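Nisin immunity protein (Lactococcus lactis subsp. lactis, PDB 5XHB) takes part in the immunity of its lactic-acid-bacterial producer against exogenously supplied nisin, as a lipoprotein of the cell membrane. Local coordinates at residues Ser26-Ile34 and Val103-Phe111; Ile132-Ile141 and Ser206-Glu214. All coordinates share one frame; numbering follows the deposited sequence.

Overall arrangement
The chain folds into two antiparallel beta-sheet domains, and the two contacts, whose centres lie about 18 Å apart, lie one in each and meet where the domains face each other. Contact 1 seats the interdomain segment 103-111 against strand 25-33 of the N-terminal sheet; contact 2 packs the hairpin 132-141 against segment 206-214 within the Spa1 C-terminal domain. Both touch one sulfate ion, probably from the crystallisation liquor. Contact 1 offers it Ala105 N and the guanidinium of Arg107, contact 2 the hydroxyls of Tyr134 and Thr208 and the amides of Leu207 and Thr208. Beside it, Arg107 NH2 lies 3.0 Å from Tyr134 OH, a close polar approach rather than an assigned hydrogen bond.

Contact 1 of 2, residues Ser26-Ile34 and Val103-Phe111; sequences SYFVTDKEI and VKALRLQNF. With SO4 (sulfate ion), chain B.
A single beta bridge between Thr30 and Ala105 fastens the interdomain segment 103-111 to strand 25-33 of the N-terminal sheet, next to the corner the chain turns at Asp31 and beside a bound sulfate ion. Leu106 N donates to Val29 O (2.9 Å), and Asp31 N returns a bond to Lys104 O. Beyond the bridge the carboxylate of Asp31 takes over. With CG anti to the backbone N (chi1 -159°), it reaches along the loop, where OD1 accepts twice: Asn110 ND2 arrives at 2.6 Å on the syn lone pair, amide and carboxylate nearly coplanar, while Arg107 N, 3.1 Å from OD1, comes from well above the carboxylate plane. A water donates to both Asp31 OD2 and Asn110 OD1, bridging the carboxylate and the amide a second time. Asp31 thus ties the corner of the chain to the 3-10 segment 108-110.

Strand 25-33 lies between strands 19-22 and 90-96 in the antiparallel sheet, and apolar side chains accompany the bridge. Phe28 turns its ring edge to the loop, CE2 lying 3.4 Å from Val103 O with Ala105 CA in the ring plane. Val29 and Leu106 lie side by side, Val29 CG1 4.1 Å from Leu106 CB, while Val103 CG1 packs against CG and CE of Lys32, whose chain bends at chi2 (-81°). Arg107 points its guanidinium edge at the sulfate: NH1 donates to O3 (2.8 Å) and NH2 to O2, nearly straight, and Ala105 N also donates to O3. Lys104 CB lies over one guanidinium face, and Asp120 forms salt bridges with both Arg107 NE and Lys104 NZ.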
# COMPACT_ATOMS: atom_id res chain seq x y z
N SER A 26 6.78 8.85 15.21
CA SER A 26 6.59 8.70 13.77
C SER A 26 5.19 8.19 13.42
O SER A 26 4.75 7.17 13.96
CB SER A 26 7.65 7.77 13.18
OG SER A 26 8.94 8.33 13.35
N TYR A 27 4.54 8.88 12.49
CA TYR A 27 3.19 8.56 12.04
C TYR A 27 3.09 8.51 10.53
O TYR A 27 3.95 9.07 9.84
CB TYR A 27 2.19 9.61 12.52
CG TYR A 27 2.05 9.78 14.01
CD1 TYR A 27 1.10 9.04 14.72
CD2 TYR A 27 2.84 10.70 14.70
CE1 TYR A 27 0.95 9.21 16.08
CE2 TYR A 27 2.69 10.87 16.06
CZ TYR A 27 1.76 10.12 16.75
OH TYR A 27 1.62 10.29 18.10
N PHE A 28 2.02 7.92 10.01
CA PHE A 28 1.69 8.17 8.61
C PHE A 28 0.22 8.53 8.42
O PHE A 28 -0.63 8.17 9.23
CB PHE A 28 2.08 6.98 7.71
CG PHE A 28 1.25 5.72 7.90
CD1 PHE A 28 1.39 4.93 9.03
CD2 PHE A 28 0.38 5.30 6.90
CE1 PHE A 28 0.65 3.75 9.18
CE2 PHE A 28 -0.37 4.13 7.03
CZ PHE A 28 -0.23 3.35 8.16
N VAL A 29 -0.07 9.29 7.37
CA VAL A 29 -1.46 9.54 6.99
C VAL A 29 -2.01 8.31 6.28
O VAL A 29 -1.46 7.87 5.27
CB VAL A 29 -1.60 10.76 6.07
CG1 VAL A 29 -3.08 11.16 5.94
CG2 VAL A 29 -0.77 11.94 6.61
N THR A 30 -3.11 7.78 6.80
CA THR A 30 -3.75 6.61 6.22
C THR A 30 -4.79 6.99 5.17
O THR A 30 -5.11 8.16 5.00
CB THR A 30 -4.49 5.77 7.26
OG1 THR A 30 -5.66 6.50 7.67
CG2 THR A 30 -3.61 5.51 8.49
N ASP A 31 -5.34 5.96 4.51
CA ASP A 31 -6.41 6.16 3.54
C ASP A 31 -7.79 6.01 4.20
O ASP A 31 -8.81 5.92 3.51
CB ASP A 31 -6.27 5.16 2.39
CG ASP A 31 -7.02 5.62 1.13
OD1 ASP A 31 -6.97 6.82 0.81
OD2 ASP A 31 -7.66 4.76 0.47
N LYS A 32 -7.81 5.96 5.54
CA LYS A 32 -9.06 5.87 6.30
C LYS A 32 -9.69 7.25 6.49
O LYS A 32 -9.23 8.01 7.33
CB LYS A 32 -8.82 5.23 7.67
CG LYS A 32 -8.27 3.82 7.59
CD LYS A 32 -9.39 2.78 7.33
CE LYS A 32 -8.80 1.37 7.28
NZ LYS A 32 -9.82 0.25 7.36
N GLU A 33 -10.74 7.56 5.74
CA GLU A 33 -11.35 8.88 5.86
C GLU A 33 -12.24 8.95 7.09
O GLU A 33 -12.94 8.00 7.43
CB GLU A 33 -12.15 9.23 4.60
CG GLU A 33 -12.93 10.53 4.71
CD GLU A 33 -13.65 10.92 3.43
OE1 GLU A 33 -13.59 10.17 2.44
OE2 GLU A 33 -14.27 12.00 3.42
N ILE A 34 -12.18 10.09 7.79
CA ILE A 34 -13.03 10.35 8.94
C ILE A 34 -14.10 11.38 8.58
O ILE A 34 -13.77 12.49 8.16
CB ILE A 34 -12.21 10.90 10.13
CG1 ILE A 34 -11.02 9.99 10.45
CG2 ILE A 34 -13.09 11.13 11.35
CD1 ILE A 34 -11.42 8.59 10.79
N VAL A 103 -2.61 -1.04 7.40
CA VAL A 103 -3.56 -0.06 6.89
C VAL A 103 -2.88 0.73 5.79
O VAL A 103 -1.75 1.21 5.97
CB VAL A 103 -4.04 0.90 8.01
CG1 VAL A 103 -5.00 1.95 7.44
CG2 VAL A 103 -4.68 0.13 9.16
N LYS A 104 -3.54 0.87 4.64
CA LYS A 104 -2.93 1.54 3.48
C LYS A 104 -2.71 3.02 3.76
O LYS A 104 -3.48 3.66 4.48
CB LYS A 104 -3.80 1.35 2.23
CG LYS A 104 -3.82 -0.10 1.75
CD LYS A 104 -4.81 -0.40 0.63
CE LYS A 104 -4.61 -1.85 0.14
NZ LYS A 104 -5.60 -2.32 -0.88
N ALA A 105 -1.64 3.56 3.20
CA ALA A 105 -1.37 4.99 3.31
C ALA A 105 -2.33 5.74 2.40
O ALA A 105 -2.94 5.16 1.50
CB ALA A 105 0.09 5.31 2.92
N LEU A 106 -2.46 7.03 2.67
CA LEU A 106 -3.30 7.94 1.89
C LEU A 106 -3.10 7.76 0.39
O LEU A 106 -1.96 7.75 -0.08
CB LEU A 106 -2.99 9.39 2.29
CG LEU A 106 -3.80 10.46 1.55
CD1 LEU A 106 -5.28 10.31 1.89
CD2 LEU A 106 -3.29 11.86 1.90
N ARG A 107 -4.19 7.62 -0.35
CA ARG A 107 -4.13 7.50 -1.80
C ARG A 107 -4.31 8.85 -2.49
O ARG A 107 -5.29 9.55 -2.25
CB ARG A 107 -5.20 6.52 -2.31
CG ARG A 107 -5.05 5.09 -1.81
CD ARG A 107 -3.62 4.60 -1.96
NE ARG A 107 -3.51 3.14 -1.94
CZ ARG A 107 -2.64 2.47 -1.18
NH1 ARG A 107 -1.85 3.14 -0.34
NH2 ARG A 107 -2.57 1.15 -1.25
N LEU A 108 -3.37 9.18 -3.36
CA LEU A 108 -3.39 10.42 -4.14
C LEU A 108 -4.65 10.51 -5.00
O LEU A 108 -5.20 11.59 -5.22
CB LEU A 108 -2.15 10.46 -5.02
CG LEU A 108 -1.22 11.66 -5.07
CD1 LEU A 108 -1.02 12.29 -3.70
CD2 LEU A 108 0.11 11.18 -5.64
N GLN A 109 -5.11 9.36 -5.48
CA GLN A 109 -6.25 9.28 -6.39
C GLN A 109 -7.52 9.81 -5.76
O GLN A 109 -8.45 10.18 -6.48
CB GLN A 109 -6.46 7.83 -6.85
CG GLN A 109 -5.40 7.31 -7.82
CD GLN A 109 -4.09 6.90 -7.14
OE1 GLN A 109 -3.98 6.86 -5.91
NE2 GLN A 109 -3.08 6.59 -7.95
N ASN A 110 -7.58 9.85 -4.43
CA ASN A 110 -8.73 10.43 -3.74
C ASN A 110 -9.02 11.87 -4.16
O ASN A 110 -10.16 12.34 -4.09
CB ASN A 110 -8.52 10.42 -2.22
CG ASN A 110 -8.43 9.01 -1.65
OD1 ASN A 110 -8.69 8.03 -2.33
ND2 ASN A 110 -8.06 8.91 -0.37
N PHE A 111 -7.98 12.59 -4.56
CA PHE A 111 -8.10 14.02 -4.84
C PHE A 111 -7.97 14.32 -6.33
O PHE A 111 -7.70 15.46 -6.71
CB PHE A 111 -7.05 14.79 -4.04
CG PHE A 111 -6.98 14.36 -2.60
CD1 PHE A 111 -7.82 14.92 -1.65
CD2 PHE A 111 -6.09 13.37 -2.21
CE1 PHE A 111 -7.77 14.51 -0.33
CE2 PHE A 111 -6.04 12.94 -0.88
CZ PHE A 111 -6.88 13.51 0.05
S SO4 B . 0.47 0.67 1.24
O1 SO4 B . 0.50 -0.14 2.47
O2 SO4 B . -0.42 0.05 0.26
O3 SO4 B . -0.02 2.02 1.52
O4 SO4 B . 1.83 0.73 0.72
O HOH W 1 -8.65 5.38 -1.73

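Contact 2 of 2, residues Ile132-Ile141 and Ser206-Glu214; sequences IDYMGNIYSI and SLTEAFAVE. With SO4 (sulfate ion), chain B.
Tyr139 and Phe211 meet at the centre of the contact, their side chains crossing at about a right angle. The two planes are inclined at 55°, and Phe211 CE2 lies over one face of the tyrosine ring, 3.5 Å from Tyr139 CG. Phe211 gets there with CG between its backbone N and carbonyl carbon (chi1 49°), which raises the ring from strand 210-214 toward the hairpin. The far end of Tyr139 is fixed by its hydroxyl, which donates to Thr208 O at 2.6 Å; that oxygen lies at the ring edge, in plane. Asn137 ND2 adds a weak bond to the same hydroxyl.

Ile132 CG2 lies 3.8 Å from Phe211 CZ, at that ring's edge, and Ile132 sends CD1 tip to tip against Val213 CG2, a tight 3.5 Å carbon pair. At the other end Tyr134 lies across Leu207 at about a right angle, Tyr134 CE2 3.7 Å from Leu207 CB. The Tyr134 hydroxyl donates to sulfate O2 (2.8 Å), which lies in the ring plane. The turn 206-209 adds three more donors: Leu207 N donates to O1, and Thr208 grips O4 through both its backbone N and OG1.

Tyr134, Met135, Gly136 and Asn137 form the type I' turn joining strands 131-134 and 137-145, so both tyrosines extend from one hairpin, Tyr139 toward Phe211 of strand 210-215 and Tyr134 toward Leu207 ahead of it. Phe122 stacks on Tyr134 and meets Phe211 edge-to-face, while Ala222 of strand 218-224 and Ile199 of strand 191-202 also pack against Phe211.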
# COMPACT_ATOMS: atom_id res chain seq x y z
N ILE A 132 3.09 -10.43 -9.52
CA ILE A 132 1.81 -9.89 -9.11
C ILE A 132 1.79 -8.39 -9.36
O ILE A 132 2.77 -7.70 -9.07
CB ILE A 132 1.52 -10.19 -7.63
CG1 ILE A 132 1.21 -11.68 -7.48
CG2 ILE A 132 0.34 -9.36 -7.12
CD1 ILE A 132 0.87 -12.07 -6.10
N ASP A 133 0.68 -7.91 -9.92
CA ASP A 133 0.48 -6.48 -10.15
C ASP A 133 -0.28 -5.86 -8.97
O ASP A 133 -1.31 -6.38 -8.55
CB ASP A 133 -0.31 -6.23 -11.43
CG ASP A 133 0.29 -6.92 -12.65
OD1 ASP A 133 1.49 -7.28 -12.62
OD2 ASP A 133 -0.45 -7.10 -13.63
N TYR A 134 0.23 -4.74 -8.47
CA TYR A 134 -0.42 -4.04 -7.37
C TYR A 134 -0.06 -2.55 -7.37
O TYR A 134 1.12 -2.20 -7.39
CB TYR A 134 -0.04 -4.67 -6.03
CG TYR A 134 -0.50 -3.87 -4.82
CD1 TYR A 134 -1.85 -3.72 -4.53
CD2 TYR A 134 0.43 -3.26 -3.98
CE1 TYR A 134 -2.27 -3.00 -3.43
CE2 TYR A 134 0.01 -2.53 -2.87
CZ TYR A 134 -1.34 -2.41 -2.60
OH TYR A 134 -1.76 -1.68 -1.52
N MSE A 135 -1.07 -1.70 -7.34
CA MSE A 135 -0.86 -0.24 -7.25
C MSE A 135 0.04 0.31 -8.35
O MSE A 135 0.82 1.23 -8.10
CB MSE A 135 -0.26 0.12 -5.89
CG MSE A 135 -1.28 0.20 -4.78
SE MSE A 135 -2.53 1.69 -5.04
CE MSE A 135 -1.23 3.16 -4.87
N GLY A 136 -0.08 -0.25 -9.55
CA GLY A 136 0.66 0.24 -10.70
C GLY A 136 2.09 -0.26 -10.72
O GLY A 136 2.88 0.15 -11.56
N ASN A 137 2.42 -1.13 -9.77
CA ASN A 137 3.75 -1.72 -9.70
C ASN A 137 3.68 -3.23 -9.97
O ASN A 137 2.62 -3.84 -9.90
CB ASN A 137 4.38 -1.48 -8.32
CG ASN A 137 4.46 -0.01 -7.96
OD1 ASN A 137 4.86 0.82 -8.77
ND2 ASN A 137 4.09 0.31 -6.73
N ILE A 138 4.83 -3.82 -10.26
CA ILE A 138 4.93 -5.26 -10.51
C ILE A 138 5.81 -5.85 -9.43
O ILE A 138 6.83 -5.26 -9.07
CB ILE A 138 5.51 -5.55 -11.91
CG1 ILE A 138 4.64 -4.87 -12.97
CG2 ILE A 138 5.57 -7.06 -12.17
CD1 ILE A 138 4.73 -5.49 -14.35
N TYR A 139 5.40 -6.99 -8.89
CA TYR A 139 6.07 -7.63 -7.77
C TYR A 139 6.49 -9.02 -8.15
O TYR A 139 5.71 -9.76 -8.71
CB TYR A 139 5.15 -7.68 -6.54
CG TYR A 139 4.90 -6.29 -6.01
CD1 TYR A 139 3.94 -5.48 -6.60
CD2 TYR A 139 5.64 -5.78 -4.95
CE1 TYR A 139 3.73 -4.19 -6.16
CE2 TYR A 139 5.44 -4.49 -4.48
CZ TYR A 139 4.48 -3.70 -5.09
OH TYR A 139 4.27 -2.41 -4.67
N SER A 140 7.73 -9.37 -7.83
CA SER A 140 8.22 -10.71 -8.10
C SER A 140 8.05 -11.60 -6.88
O SER A 140 8.49 -11.25 -5.80
CB SER A 140 9.70 -10.64 -8.50
OG SER A 140 10.20 -11.96 -8.65
N ILE A 141 7.38 -12.75 -7.07
CA ILE A 141 7.19 -13.75 -6.02
C ILE A 141 8.43 -14.60 -5.92
O ILE A 141 8.75 -15.36 -6.83
CB ILE A 141 5.97 -14.64 -6.30
CG1 ILE A 141 4.71 -13.79 -6.45
CG2 ILE A 141 5.78 -15.69 -5.20
CD1 ILE A 141 3.52 -14.58 -7.04
N SER A 206 5.35 -1.44 4.33
CA SER A 206 4.17 -1.06 3.56
C SER A 206 3.93 -2.07 2.44
O SER A 206 4.86 -2.74 1.99
CB SER A 206 4.34 0.35 2.98
OG SER A 206 5.32 0.34 1.97
N LEU A 207 2.68 -2.20 1.99
CA LEU A 207 2.35 -3.14 0.92
C LEU A 207 3.07 -2.77 -0.37
O LEU A 207 3.43 -3.63 -1.17
CB LEU A 207 0.84 -3.20 0.67
CG LEU A 207 0.01 -3.92 1.73
CD1 LEU A 207 -1.49 -3.73 1.46
CD2 LEU A 207 0.34 -5.41 1.76
N THR A 208 3.29 -1.47 -0.56
CA THR A 208 4.04 -0.98 -1.71
C THR A 208 5.46 -1.55 -1.72
O THR A 208 6.01 -1.79 -2.79
CB THR A 208 4.09 0.58 -1.72
OG1 THR A 208 2.77 1.07 -1.93
CG2 THR A 208 4.98 1.09 -2.83
N GLU A 209 6.03 -1.78 -0.54
CA GLU A 209 7.39 -2.32 -0.42
C GLU A 209 7.43 -3.82 -0.69
O GLU A 209 8.23 -4.30 -1.50
CB GLU A 209 7.96 -2.10 0.98
CG GLU A 209 8.16 -0.68 1.49
CD GLU A 209 8.55 -0.71 2.97
OE1 GLU A 209 9.55 -1.39 3.31
OE2 GLU A 209 7.83 -0.11 3.80
N ALA A 210 6.58 -4.55 0.02
CA ALA A 210 6.56 -6.00 -0.06
C ALA A 210 5.28 -6.54 0.54
O ALA A 210 4.63 -5.88 1.36
CB ALA A 210 7.76 -6.60 0.67
N PHE A 211 4.92 -7.75 0.13
CA PHE A 211 3.84 -8.45 0.80
C PHE A 211 4.06 -9.95 0.69
O PHE A 211 5.02 -10.39 0.04
CB PHE A 211 2.48 -8.05 0.22
CG PHE A 211 2.41 -8.10 -1.29
CD1 PHE A 211 2.01 -9.26 -1.94
CD2 PHE A 211 2.72 -6.98 -2.05
CE1 PHE A 211 1.95 -9.30 -3.34
CE2 PHE A 211 2.66 -7.01 -3.44
CZ PHE A 211 2.28 -8.18 -4.08
N ALA A 212 3.21 -10.73 1.35
CA ALA A 212 3.36 -12.18 1.36
C ALA A 212 2.27 -12.84 0.53
O ALA A 212 1.10 -12.48 0.63
CB ALA A 212 3.33 -12.71 2.79
N VAL A 213 2.65 -13.79 -0.31
CA VAL A 213 1.67 -14.51 -1.13
C VAL A 213 1.75 -15.99 -0.82
O VAL A 213 2.83 -16.57 -0.87
CB VAL A 213 1.91 -14.29 -2.65
CG1 VAL A 213 0.70 -14.85 -3.45
CG2 VAL A 213 2.13 -12.83 -2.94
N GLU A 214 0.61 -16.59 -0.51
CA GLU A 214 0.53 -18.03 -0.30
C GLU A 214 0.65 -18.75 -1.65
O GLU A 214 -0.20 -18.57 -2.53
CB GLU A 214 -0.79 -18.37 0.39
CG GLU A 214 -0.77 -19.64 1.21
CD GLU A 214 -1.99 -19.77 2.10
OE1 GLU A 214 -3.05 -19.15 1.81
OE2 GLU A 214 -1.90 -20.51 3.10
S SO4 B . 0.47 0.67 1.24
O1 SO4 B . 0.50 -0.14 2.47
O2 SO4 B . -0.42 0.05 0.26
O3 SO4 B . -0.02 2.02 1.52
O4 SO4 B . 1.83 0.73 0.72